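Local coordinates for protein inositol-1-monophosphatase (Nostoc sp., PDB 5ZHH) that probably hydrolyses inositol monophosphates to free inositol and inorganic phosphate, as expected for an inositol monophosphatase, at residues E126-A131 with A136-R141; L134-T137 with P142-V145; A192-H197 with D204-R209; A218-L223 with G228-Y233. One frame throughout, in Å; residues are numbered along the deposited sequence.

Contacts 1 and 2 overlap along the chain, contacts 3 and 4 follow in series, and together they tie the two sheets of the fold to the helices between them. The first two share Ala-136 and Thr-137 of strand 135-138, next to edge strand 141-142 of the larger sheet, their centres about 7 Å apart. Contacts 3 and 4, about 9 Å apart between centres, pack helices 191-199 and 213-225 against strands 205-208 and 229-231 of the smaller sheet. The centres of contacts 1 and 4 are about 15 Å apart, yet Leu-222 reaches Phe-128 and Ala-136, while Ala-196 touches both Phe-128 and Leu-222. The helix pair forms the middle layer of the family's alternating alpha-beta sandwich.

Contact 1. Residues E126-A131 with A136-R141; sequences ELFRGA and ATRNRR
Phe-128 holds CG anti to its carbonyl carbon (chi1 -61°) and Arg-138 holds CG anti to its backbone N (chi1 173°), which lays the two side chains alongside each other, pointing the same way, from a non-hydrogen-bonded pair of the antiparallel hairpin. Arg-138 CG sits over one face of the Phe-128 ring, 4.0 Å from its centroid, in a CH-pi contact, and Arg-138 CD lies 3.5 Å from Phe-128 CE2. Without the ring, as with an alanine here, the aliphatic part of Arg-138 is likely to lose its apolar support and a gap to open beside Ala-196. Next along the ladder, Arg-129 and Thr-137 exchange two backbone hydrogen bonds, Arg-129 N to Thr-137 O at 2.9 Å and, in return, Thr-137 N to Arg-129 O at 2.8 Å. Beyond the regular strand, Asn-139 lends its side chain as a substitute backbone: Leu-127 N donates to Asn-139 OD1 (2.8 Å), while Asn-139 N donates to Leu-127 O. Asn-139 itself lies in the type I' turn from Arg-138 to Arg-141. Water 1 knits this end together by bonding Leu-127 O, Thr-137 OG1 and Arg-140 N. Arg-140 NH1 lies over the centre of the Arg-129 guanidinium, 3.9 Å from Arg-129 CZ; Arg-140 forms a salt bridge to Glu-13 of the second subunit, and Arg-129 NE bonds Thr-12. The hairpin continues the sheet from strand 113-121, with Leu-127 and Arg-129 against helix 3-25 and Phe-128 and Ala-136 against helix 213-225.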
loop_
_atom_site.group_PDB
_atom_site.type_symbol
_atom_site.label_atom_id
_atom_site.label_comp_id
_atom_site.label_asym_id
_atom_site.label_seq_id
_atom_site.Cartn_x
_atom_site.Cartn_y
_atom_site.Cartn_z
ATOM N N GLU A 126 -3.338 6.279 -6.933
ATOM C CA GLU A 126 -2.710 7.556 -7.247
ATOM C C GLU A 126 -3.793 8.581 -7.541
ATOM O O GLU A 126 -4.563 8.421 -8.494
ATOM C CB GLU A 126 -1.739 7.421 -8.425
ATOM C CG GLU A 126 -0.502 6.625 -8.059
ATOM C CD GLU A 126 0.592 6.735 -9.095
ATOM O OE1 GLU A 126 1.777 6.678 -8.704
ATOM O OE2 GLU A 126 0.267 6.912 -10.285
ATOM N N LEU A 127 -3.845 9.626 -6.717
ATOM C CA LEU A 127 -4.882 10.647 -6.757
ATOM C C LEU A 127 -4.255 11.945 -7.255
ATOM O O LEU A 127 -3.464 12.567 -6.543
ATOM C CB LEU A 127 -5.495 10.818 -5.365
ATOM C CG LEU A 127 -6.524 11.927 -5.187
ATOM C CD1 LEU A 127 -7.731 11.634 -6.058
ATOM C CD2 LEU A 127 -6.929 12.045 -3.700
ATOM N N PHE A 128 -4.589 12.344 -8.481
ATOM C CA PHE A 128 -4.087 13.583 -9.061
ATOM C C PHE A 128 -5.152 14.662 -8.921
ATOM O O PHE A 128 -6.318 14.437 -9.259
ATOM C CB PHE A 128 -3.711 13.394 -10.534
ATOM C CG PHE A 128 -2.613 12.375 -10.759
ATOM C CD1 PHE A 128 -2.917 11.024 -10.904
ATOM C CD2 PHE A 128 -1.288 12.770 -10.830
ATOM C CE1 PHE A 128 -1.911 10.078 -11.099
ATOM C CE2 PHE A 128 -0.275 11.836 -11.049
ATOM C CZ PHE A 128 -0.589 10.489 -11.172
ATOM N N ARG A 129 -4.754 15.830 -8.433
ATOM C CA ARG A 129 -5.706 16.897 -8.159
ATOM C C ARG A 129 -5.124 18.232 -8.591
ATOM O O ARG A 129 -3.950 18.518 -8.338
ATOM C CB ARG A 129 -6.081 16.940 -6.666
ATOM C CG ARG A 129 -6.950 15.767 -6.222
ATOM C CD ARG A 129 -6.917 15.583 -4.711
ATOM N NE ARG A 129 -7.413 16.731 -3.956
ATOM C CZ ARG A 129 -6.620 17.593 -3.324
ATOM N NH1 ARG A 129 -5.305 17.435 -3.383
ATOM N NH2 ARG A 129 -7.133 18.606 -2.633
ATOM N N GLY A 130 -5.949 19.041 -9.245
ATOM C CA GLY A 130 -5.529 20.363 -9.662
ATOM C C GLY A 130 -6.717 21.275 -9.836
ATOM O O GLY A 130 -7.816 20.833 -10.182
ATOM N N ALA A 131 -6.492 22.562 -9.590
ATOM C CA ALA A 131 -7.504 23.580 -9.825
ATOM C C ALA A 131 -6.801 24.900 -10.091
ATOM O O ALA A 131 -5.715 25.152 -9.564
ATOM C CB ALA A 131 -8.472 23.710 -8.640
ATOM N N ALA A 136 -1.095 21.735 -8.327
ATOM C CA ALA A 136 -1.285 20.363 -8.756
ATOM C C ALA A 136 -0.582 19.431 -7.785
ATOM O O ALA A 136 0.548 19.701 -7.356
ATOM C CB ALA A 136 -0.746 20.145 -10.183
ATOM N N THR A 137 -1.257 18.333 -7.446
ATOM C CA THR A 137 -0.729 17.371 -6.496
ATOM C C THR A 137 -1.021 15.958 -6.969
ATOM O O THR A 137 -1.976 15.706 -7.710
ATOM C CB THR A 137 -1.339 17.525 -5.089
ATOM O OG1 THR A 137 -2.762 17.390 -5.178
ATOM C CG2 THR A 137 -0.976 18.863 -4.470
ATOM N N ARG A 138 -0.191 15.035 -6.499
ATOM C CA ARG A 138 -0.493 13.613 -6.518
ATOM C C ARG A 138 -0.391 13.083 -5.095
ATOM O O ARG A 138 0.607 13.328 -4.403
ATOM C CB ARG A 138 0.429 12.843 -7.468
ATOM C CG ARG A 138 0.249 11.332 -7.378
ATOM C CD ARG A 138 1.321 10.619 -8.183
ATOM N NE ARG A 138 2.661 11.072 -7.823
ATOM C CZ ARG A 138 3.399 10.556 -6.849
ATOM N NH1 ARG A 138 2.925 9.565 -6.105
ATOM N NH2 ARG A 138 4.611 11.050 -6.602
ATOM N N ASN A 139 -1.440 12.388 -4.655
ATOM C CA ASN A 139 -1.567 11.948 -3.264
ATOM C C ASN A 139 -1.274 13.093 -2.296
ATOM O O ASN A 139 -0.612 12.922 -1.263
ATOM C CB ASN A 139 -0.688 10.723 -3.001
ATOM C CG ASN A 139 -1.174 9.497 -3.769
ATOM O OD1 ASN A 139 -2.239 9.530 -4.382
ATOM N ND2 ASN A 139 -0.401 8.417 -3.740
ATOM N N ARG A 140 -1.798 14.274 -2.645
ATOM C CA ARG A 140 -1.786 15.470 -1.803
ATOM C C ARG A 140 -0.371 16.003 -1.558
ATOM O O ARG A 140 -0.122 16.716 -0.583
ATOM C CB ARG A 140 -2.527 15.207 -0.484
ATOM C CG ARG A 140 -3.962 14.697 -0.737
ATOM C CD ARG A 140 -4.779 14.447 0.532
ATOM N NE ARG A 140 -6.056 13.801 0.225
ATOM C CZ ARG A 140 -7.201 14.454 0.030
ATOM N NH1 ARG A 140 -7.234 15.779 0.110
ATOM N NH2 ARG A 140 -8.313 13.784 -0.244
ATOM N N ARG A 141 0.555 15.721 -2.470
ATOM C CA ARG A 141 1.863 16.349 -2.434
ATOM C C ARG A 141 2.136 16.979 -3.791
ATOM O O ARG A 141 1.719 16.428 -4.812
ATOM C CB ARG A 141 2.961 15.332 -2.078
ATOM C CG ARG A 141 2.716 14.635 -0.736
ATOM C CD ARG A 141 3.867 13.766 -0.295
ATOM N NE ARG A 141 4.041 12.639 -1.209
ATOM C CZ ARG A 141 3.330 11.514 -1.165
ATOM N NH1 ARG A 141 2.408 11.320 -0.215
ATOM N NH2 ARG A 141 3.568 10.559 -2.067
HETATM O O HOH W 1 -3.513 14.773 -4.809
HETATM O O HOH W 2 -3.848 19.801 -5.541
#

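Contact 2. Residues L134-T137 with P142-V145; sequences LGAT and PIKV
Ile-143 meets Ala-136 through both backbone and side chain, and this is the close-packed half of the contact. Ile-143 N donates to Ala-136 O at 3.1 Å along a fairly straight N-H (163°), although the donor stands above the carbonyl plane rather than on a lone pair. With CG1 placed between the backbone N and the carbonyl carbon (chi1 56°), the longer branch of Ile-143 folds back over the neighbouring strand: CG1 lies 3.9 Å from Ala-136 CB, and CD1 reaches Thr-137 C at 3.9 Å. The same branch meets Phe-128, and Ala-136 rests on Leu-222.

The other half is looser and faces solvent. Thr-137 and Pro-142 form an antiparallel non-hydrogen-bonded pair whose side chains diverge; only CG2 of the threonine comes near, 3.9 Å from Pro-142 N. Pro-142 is exposed and its CB is directed away from strand 135-138, but its CA-H points at Ala-136 O, 3.4 Å from Pro-142 CA. Ala-136 O therefore gathers one conventional hydrogen bond and one weaker CA-H...O contact. This joins the end of edge strand 141-142 to strand 135-138 mainly by backbone and apolar contacts, with no polar side-chain pair between the two segments.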
loop_
_atom_site.group_PDB
_atom_site.type_symbol
_atom_site.label_atom_id
_atom_site.label_comp_id
_atom_site.label_asym_id
_atom_site.label_seq_id
_atom_site.Cartn_x
_atom_site.Cartn_y
_atom_site.Cartn_z
ATOM N N LEU A 134 -4.658 26.917 -7.622
ATOM C CA LEU A 134 -4.523 26.159 -6.390
ATOM C C LEU A 134 -3.415 25.118 -6.433
ATOM O O LEU A 134 -3.135 24.499 -5.401
ATOM C CB LEU A 134 -5.846 25.462 -6.049
ATOM C CG LEU A 134 -7.024 26.413 -5.820
ATOM C CD1 LEU A 134 -8.252 25.633 -5.378
ATOM C CD2 LEU A 134 -6.656 27.494 -4.807
ATOM N N GLY A 135 -2.797 24.893 -7.587
ATOM C CA GLY A 135 -1.687 23.972 -7.693
ATOM C C GLY A 135 -2.106 22.565 -8.094
ATOM O O GLY A 135 -3.286 22.218 -8.183
ATOM N N ALA A 136 -1.095 21.735 -8.327
ATOM C CA ALA A 136 -1.285 20.363 -8.756
ATOM C C ALA A 136 -0.582 19.431 -7.785
ATOM O O ALA A 136 0.548 19.701 -7.356
ATOM C CB ALA A 136 -0.746 20.145 -10.183
ATOM N N THR A 137 -1.257 18.333 -7.446
ATOM C CA THR A 137 -0.729 17.371 -6.496
ATOM C C THR A 137 -1.021 15.958 -6.969
ATOM O O THR A 137 -1.976 15.706 -7.710
ATOM C CB THR A 137 -1.339 17.525 -5.089
ATOM O OG1 THR A 137 -2.762 17.390 -5.178
ATOM C CG2 THR A 137 -0.976 18.863 -4.470
ATOM N N PRO A 142 2.831 18.115 -3.835
ATOM C CA PRO A 142 2.977 18.851 -5.097
ATOM C C PRO A 142 3.704 18.034 -6.154
ATOM O O PRO A 142 4.625 17.271 -5.858
ATOM C CB PRO A 142 3.789 20.090 -4.698
ATOM C CG PRO A 142 3.618 20.211 -3.207
ATOM C CD PRO A 142 3.396 18.842 -2.681
ATOM N N ILE A 143 3.279 18.217 -7.401
ATOM C CA ILE A 143 3.931 17.630 -8.562
ATOM C C ILE A 143 4.238 18.746 -9.549
ATOM O O ILE A 143 3.642 19.825 -9.512
ATOM C CB ILE A 143 3.070 16.545 -9.244
ATOM C CG1 ILE A 143 1.698 17.124 -9.624
ATOM C CG2 ILE A 143 2.976 15.281 -8.378
ATOM C CD1 ILE A 143 0.825 16.174 -10.431
ATOM N N LYS A 144 5.186 18.477 -10.443
ATOM C CA LYS A 144 5.564 19.476 -11.429
ATOM C C LYS A 144 6.057 18.780 -12.690
ATOM O O LYS A 144 6.540 17.642 -12.640
ATOM C CB LYS A 144 6.617 20.439 -10.867
ATOM C CG LYS A 144 7.932 19.787 -10.504
ATOM C CD LYS A 144 8.883 20.802 -9.901
ATOM C CE LYS A 144 10.231 20.178 -9.579
ATOM N NZ LYS A 144 11.195 21.210 -9.102
ATOM N N VAL A 145 5.905 19.471 -13.827
ATOM C CA VAL A 145 6.379 18.937 -15.107
ATOM C C VAL A 145 7.900 18.798 -15.088
ATOM O O VAL A 145 8.606 19.384 -14.256
ATOM C CB VAL A 145 5.922 19.811 -16.290
ATOM C CG1 VAL A 145 4.400 19.857 -16.388
ATOM C CG2 VAL A 145 6.511 21.208 -16.185
#

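Contact 3. Residues A192-H197 with D204-R209; sequences ALDLAH and DGYWER
Tyr-206 presents its ring to helix 191-199, where two residues approach on the same side of the ring plane, Asp-194 CB over the face and Leu-195 obliquely, beside the CD2 and CE2 atoms. The Asp-194 side chain crosses that of Tyr-206 at about a right angle, and its CB stands 4.1 Å from the centroid of the Tyr-206 ring, as a CH-pi contact displaced toward the CD1 and CE1 rim. Its carboxylate is turned 54° from the ring plane, with Asp-194 OD2 3.8 Å from Tyr-206 CE1. Leu-195 CD2 lies 3.8 Å from Tyr-206 CD2, and Leu-195 CG is equally near Tyr-206 CE2. The aromatic group is carried off strand 205-208 with CG roughly anti to the backbone N (chi1 156°), the torsion that brings the hydroxyl to Glu-208. This is a helix packed on the inner strand of the smaller sheet: the chain turns back after helix 191-199, enters strand 205-208, then runs on into helix 213-225, at the start of which lies the WD signature of the inositol monophosphatase family. Val-157 of strand 156-158 and Ile-245 and Ala-247 of strand 245-248 also adjoin the buried tyrosine. Tyr-206 OH donates to Glu-208 OE1 at a short 2.5 Å, meeting the carboxylate on its anti side, with OE1 close to the ring plane. Water 3 lies 2.8 Å from both Asp-194 OD2 and Glu-208 OE1, with more acceptors around it than it has protons, while Asp-194 OD1 is hydrogen-bonded to Ser-188 OG.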
loop_
_atom_site.group_PDB
_atom_site.type_symbol
_atom_site.label_atom_id
_atom_site.label_comp_id
_atom_site.label_asym_id
_atom_site.label_seq_id
_atom_site.Cartn_x
_atom_site.Cartn_y
_atom_site.Cartn_z
ATOM N N ALA A 192 -6.431 10.071 -19.816
ATOM C CA ALA A 192 -6.402 10.862 -18.587
ATOM C C ALA A 192 -5.125 10.599 -17.801
ATOM O O ALA A 192 -4.470 11.537 -17.329
ATOM C CB ALA A 192 -7.636 10.569 -17.728
ATOM N N LEU A 193 -4.740 9.327 -17.670
ATOM C CA LEU A 193 -3.488 9.015 -16.988
ATOM C C LEU A 193 -2.285 9.522 -17.765
ATOM O O LEU A 193 -1.280 9.906 -17.157
ATOM C CB LEU A 193 -3.367 7.512 -16.733
ATOM C CG LEU A 193 -4.238 7.016 -15.568
ATOM C CD1 LEU A 193 -4.131 5.502 -15.400
ATOM C CD2 LEU A 193 -3.861 7.734 -14.274
ATOM N N ASP A 194 -2.359 9.527 -19.098
ATOM C CA ASP A 194 -1.260 10.096 -19.867
ATOM C C ASP A 194 -1.062 11.567 -19.519
ATOM O O ASP A 194 0.066 12.009 -19.292
ATOM C CB ASP A 194 -1.503 9.912 -21.368
ATOM C CG ASP A 194 -1.422 8.453 -21.797
ATOM O OD1 ASP A 194 -0.814 7.644 -21.055
ATOM O OD2 ASP A 194 -1.924 8.119 -22.893
ATOM N N LEU A 195 -2.155 12.328 -19.424
ATOM C CA LEU A 195 -2.053 13.729 -19.019
ATOM C C LEU A 195 -1.490 13.860 -17.609
ATOM O O LEU A 195 -0.634 14.720 -17.346
ATOM C CB LEU A 195 -3.431 14.383 -19.112
ATOM C CG LEU A 195 -3.848 14.668 -20.562
ATOM C CD1 LEU A 195 -5.354 14.799 -20.680
ATOM C CD2 LEU A 195 -3.167 15.935 -21.034
ATOM N N ALA A 196 -1.956 13.010 -16.687
ATOM C CA ALA A 196 -1.423 13.007 -15.331
ATOM C C ALA A 196 0.064 12.681 -15.309
ATOM O O ALA A 196 0.801 13.206 -14.463
ATOM C CB ALA A 196 -2.199 12.009 -14.469
ATOM N N HIS A 197 0.526 11.817 -16.224
ATOM C CA HIS A 197 1.949 11.495 -16.279
ATOM C C HIS A 197 2.780 12.654 -16.827
ATOM O O HIS A 197 3.937 12.816 -16.434
ATOM C CB HIS A 197 2.181 10.248 -17.125
ATOM C CG HIS A 197 1.694 8.985 -16.487
ATOM N ND1 HIS A 197 1.070 8.959 -15.259
ATOM C CD2 HIS A 197 1.735 7.702 -16.917
ATOM C CE1 HIS A 197 0.750 7.715 -14.956
ATOM N NE2 HIS A 197 1.143 6.933 -15.946
ATOM N N ASP A 204 7.436 13.593 -20.928
ATOM C CA ASP A 204 7.651 14.991 -21.259
ATOM C C ASP A 204 6.560 15.564 -22.144
ATOM O O ASP A 204 6.450 16.786 -22.244
ATOM C CB ASP A 204 9.015 15.156 -21.935
ATOM C CG ASP A 204 10.134 14.570 -21.102
ATOM O OD1 ASP A 204 10.287 14.982 -19.923
ATOM O OD2 ASP A 204 10.842 13.682 -21.608
ATOM N N GLY A 205 5.743 14.724 -22.763
ATOM C CA GLY A 205 4.743 15.217 -23.686
ATOM C C GLY A 205 3.826 14.109 -24.143
ATOM O O GLY A 205 4.165 12.923 -24.081
ATOM N N TYR A 206 2.658 14.523 -24.613
ATOM C CA TYR A 206 1.575 13.631 -24.989
ATOM C C TYR A 206 0.812 14.293 -26.127
ATOM O O TYR A 206 0.627 15.513 -26.122
ATOM C CB TYR A 206 0.667 13.351 -23.776
ATOM C CG TYR A 206 -0.755 12.930 -24.103
ATOM C CD1 TYR A 206 -1.026 11.697 -24.689
ATOM C CD2 TYR A 206 -1.828 13.776 -23.825
ATOM C CE1 TYR A 206 -2.333 11.317 -24.980
ATOM C CE2 TYR A 206 -3.130 13.406 -24.118
ATOM C CZ TYR A 206 -3.374 12.185 -24.693
ATOM O OH TYR A 206 -4.666 11.825 -24.994
ATOM N N TRP A 207 0.433 13.506 -27.131
ATOM C CA TRP A 207 -0.439 13.999 -28.189
ATOM C C TRP A 207 -1.394 12.886 -28.584
ATOM O O TRP A 207 -1.066 11.705 -28.467
ATOM C CB TRP A 207 0.349 14.497 -29.412
ATOM C CG TRP A 207 0.735 13.412 -30.365
ATOM C CD1 TRP A 207 0.073 13.042 -31.510
ATOM C CD2 TRP A 207 1.866 12.543 -30.257
ATOM N NE1 TRP A 207 0.731 12.001 -32.120
ATOM C CE2 TRP A 207 1.836 11.675 -31.374
ATOM C CE3 TRP A 207 2.912 12.419 -29.332
ATOM C CZ2 TRP A 207 2.800 10.689 -31.584
ATOM C CZ3 TRP A 207 3.869 11.438 -29.539
ATOM C CH2 TRP A 207 3.807 10.585 -30.663
ATOM N N GLU A 208 -2.582 13.270 -29.050
ATOM C CA GLU A 208 -3.548 12.264 -29.468
ATOM C C GLU A 208 -4.650 12.926 -30.284
ATOM O O GLU A 208 -4.954 14.108 -30.095
ATOM C CB GLU A 208 -4.150 11.529 -28.253
ATOM C CG GLU A 208 -4.951 10.302 -28.654
ATOM C CD GLU A 208 -5.219 9.343 -27.511
ATOM O OE1 GLU A 208 -4.952 9.685 -26.332
ATOM O OE2 GLU A 208 -5.701 8.232 -27.803
ATOM N N ARG A 209 -5.226 12.156 -31.202
ATOM C CA ARG A 209 -6.423 12.551 -31.925
ATOM C C ARG A 209 -7.568 11.618 -31.559
ATOM O O ARG A 209 -7.363 10.529 -31.013
ATOM C CB ARG A 209 -6.200 12.532 -33.445
ATOM C CG ARG A 209 -5.954 11.150 -34.021
ATOM C CD ARG A 209 -6.123 11.123 -35.537
ATOM N NE ARG A 209 -7.507 11.336 -35.952
ATOM C CZ ARG A 209 -8.426 10.377 -36.011
ATOM N NH1 ARG A 209 -8.119 9.127 -35.679
ATOM N NH2 ARG A 209 -9.659 10.669 -36.402
HETATM O O HOH W 3 -4.097 7.581 -24.636
#

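Contact 4. Residues A218-L223 with G228-Y233; sequences AGVILL and GKVTAY
The flat group at this contact is the peptide carbonyl of Leu-223, and it is approached off its plane: Gly-228 N, tilted 33° from it, donates to Leu-223 O at 2.9 Å. No aromatic ring takes part between the two segments; branched aliphatic chains make up the rest. Leu-223 holds CG anti to its backbone N (chi1 174°), which turns the methyls toward segment 228-233. Leu-223 CD1 lies 3.8 Å from Gly-228 CA, and Leu-223 CD2 lies 3.7 Å from Val-230 CG2. A CB on residue 228 would sit 2.4 Å from that CD1, which would explain why a glycine fits here. One turn earlier, Val-220 adds CG2 against Val-230 CG1 at 4.0 Å, and Val-230 is thus touched through both of its methyls. Were Leu-223 cut back to an alanine, a gap would probably open beside Gly-228 and Val-230 CG2 lose its partner on the helix.

Helix 213-225 packs here on the outermost strand of the smaller sheet, and Ile-245 and Ala-247 of strand 245-248 extend the same apolar surface. The chemistry implies a division of labour: one backbone bond ties the residue just ahead of strand 229-231 to the helix, while dispersion between buried methyls holds the two elements together.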
loop_
_atom_site.group_PDB
_atom_site.type_symbol
_atom_site.label_atom_id
_atom_site.label_comp_id
_atom_site.label_asym_id
_atom_site.label_seq_id
_atom_site.Cartn_x
_atom_site.Cartn_y
_atom_site.Cartn_z
ATOM N N ALA A 218 -10.114 17.159 -17.061
ATOM C CA ALA A 218 -9.434 17.128 -15.766
ATOM C C ALA A 218 -7.921 17.198 -15.931
ATOM O O ALA A 218 -7.243 17.941 -15.210
ATOM C CB ALA A 218 -9.819 15.869 -14.993
ATOM N N GLY A 219 -7.377 16.446 -16.896
ATOM C CA GLY A 219 -5.938 16.418 -17.091
ATOM C C GLY A 219 -5.375 17.726 -17.605
ATOM O O GLY A 219 -4.225 18.065 -17.310
ATOM N N VAL A 220 -6.166 18.479 -18.369
ATOM C CA VAL A 220 -5.670 19.729 -18.939
ATOM C C VAL A 220 -5.348 20.730 -17.834
ATOM O O VAL A 220 -4.264 21.326 -17.812
ATOM C CB VAL A 220 -6.675 20.297 -19.959
ATOM C CG1 VAL A 220 -6.379 21.761 -20.244
ATOM C CG2 VAL A 220 -6.615 19.491 -21.264
ATOM N N ILE A 221 -6.276 20.926 -16.890
ATOM C CA ILE A 221 -6.018 21.902 -15.833
ATOM C C ILE A 221 -4.948 21.386 -14.877
ATOM O O ILE A 221 -4.103 22.154 -14.402
ATOM C CB ILE A 221 -7.321 22.286 -15.098
ATOM C CG1 ILE A 221 -7.036 23.341 -14.025
ATOM C CG2 ILE A 221 -7.996 21.079 -14.458
ATOM C CD1 ILE A 221 -6.456 24.645 -14.571
ATOM N N LEU A 222 -4.951 20.077 -14.601
ATOM C CA LEU A 222 -3.884 19.472 -13.808
ATOM C C LEU A 222 -2.520 19.777 -14.404
ATOM O O LEU A 222 -1.601 20.213 -13.701
ATOM C CB LEU A 222 -4.085 17.958 -13.735
ATOM C CG LEU A 222 -3.056 17.200 -12.897
ATOM C CD1 LEU A 222 -3.340 17.426 -11.405
ATOM C CD2 LEU A 222 -3.057 15.711 -13.231
ATOM N N LEU A 223 -2.376 19.558 -15.713
ATOM C CA LEU A 223 -1.088 19.767 -16.358
ATOM C C LEU A 223 -0.713 21.242 -16.349
ATOM O O LEU A 223 0.439 21.595 -16.069
ATOM C CB LEU A 223 -1.131 19.227 -17.791
ATOM C CG LEU A 223 0.096 19.501 -18.658
ATOM C CD1 LEU A 223 1.327 18.965 -17.967
ATOM C CD2 LEU A 223 -0.063 18.840 -20.024
ATOM N N GLY A 228 2.759 22.892 -17.151
ATOM C CA GLY A 228 2.811 22.447 -18.529
ATOM C C GLY A 228 1.988 23.314 -19.464
ATOM O O GLY A 228 1.467 24.369 -19.094
ATOM N N LYS A 229 1.864 22.839 -20.711
ATOM C CA LYS A 229 1.215 23.592 -21.776
ATOM C C LYS A 229 0.379 22.664 -22.651
ATOM O O LYS A 229 0.816 21.562 -22.999
ATOM C CB LYS A 229 2.265 24.318 -22.629
ATOM C CG LYS A 229 1.706 25.247 -23.676
ATOM C CD LYS A 229 2.825 26.058 -24.325
ATOM C CE LYS A 229 2.310 26.853 -25.512
ATOM N NZ LYS A 229 3.336 27.794 -26.050
ATOM N N VAL A 230 -0.822 23.116 -23.015
ATOM C CA VAL A 230 -1.772 22.317 -23.790
ATOM C C VAL A 230 -2.308 23.163 -24.941
ATOM O O VAL A 230 -2.881 24.234 -24.710
ATOM C CB VAL A 230 -2.937 21.802 -22.928
ATOM C CG1 VAL A 230 -3.852 20.915 -23.757
ATOM C CG2 VAL A 230 -2.422 21.052 -21.724
ATOM N N THR A 231 -2.130 22.681 -26.177
ATOM C CA THR A 231 -2.567 23.390 -27.377
ATOM C C THR A 231 -3.059 22.385 -28.414
ATOM O O THR A 231 -3.066 21.170 -28.186
ATOM C CB THR A 231 -1.427 24.210 -27.999
ATOM O OG1 THR A 231 -0.411 23.310 -28.458
ATOM C CG2 THR A 231 -0.815 25.168 -26.987
ATOM N N ALA A 232 -3.436 22.901 -29.585
ATOM C CA ALA A 232 -3.582 22.065 -30.769
ATOM C C ALA A 232 -2.203 21.629 -31.268
ATOM O O ALA A 232 -1.166 22.055 -30.756
ATOM C CB ALA A 232 -4.331 22.817 -31.871
ATOM N N TYR A 233 -2.196 20.751 -32.276
ATOM C CA TYR A 233 -0.928 20.248 -32.801
ATOM C C TYR A 233 -0.031 21.386 -33.284
ATOM O O TYR A 233 1.193 21.341 -33.098
ATOM C CB TYR A 233 -1.162 19.257 -33.941
ATOM C CG TYR A 233 -1.621 17.857 -33.559
ATOM C CD1 TYR A 233 -2.216 17.578 -32.320
ATOM C CD2 TYR A 233 -1.472 16.812 -34.461
ATOM C CE1 TYR A 233 -2.638 16.276 -32.008
ATOM C CE2 TYR A 233 -1.893 15.533 -34.166
ATOM C CZ TYR A 233 -2.474 15.264 -32.945
ATOM O OH TYR A 233 -2.883 13.970 -32.689
#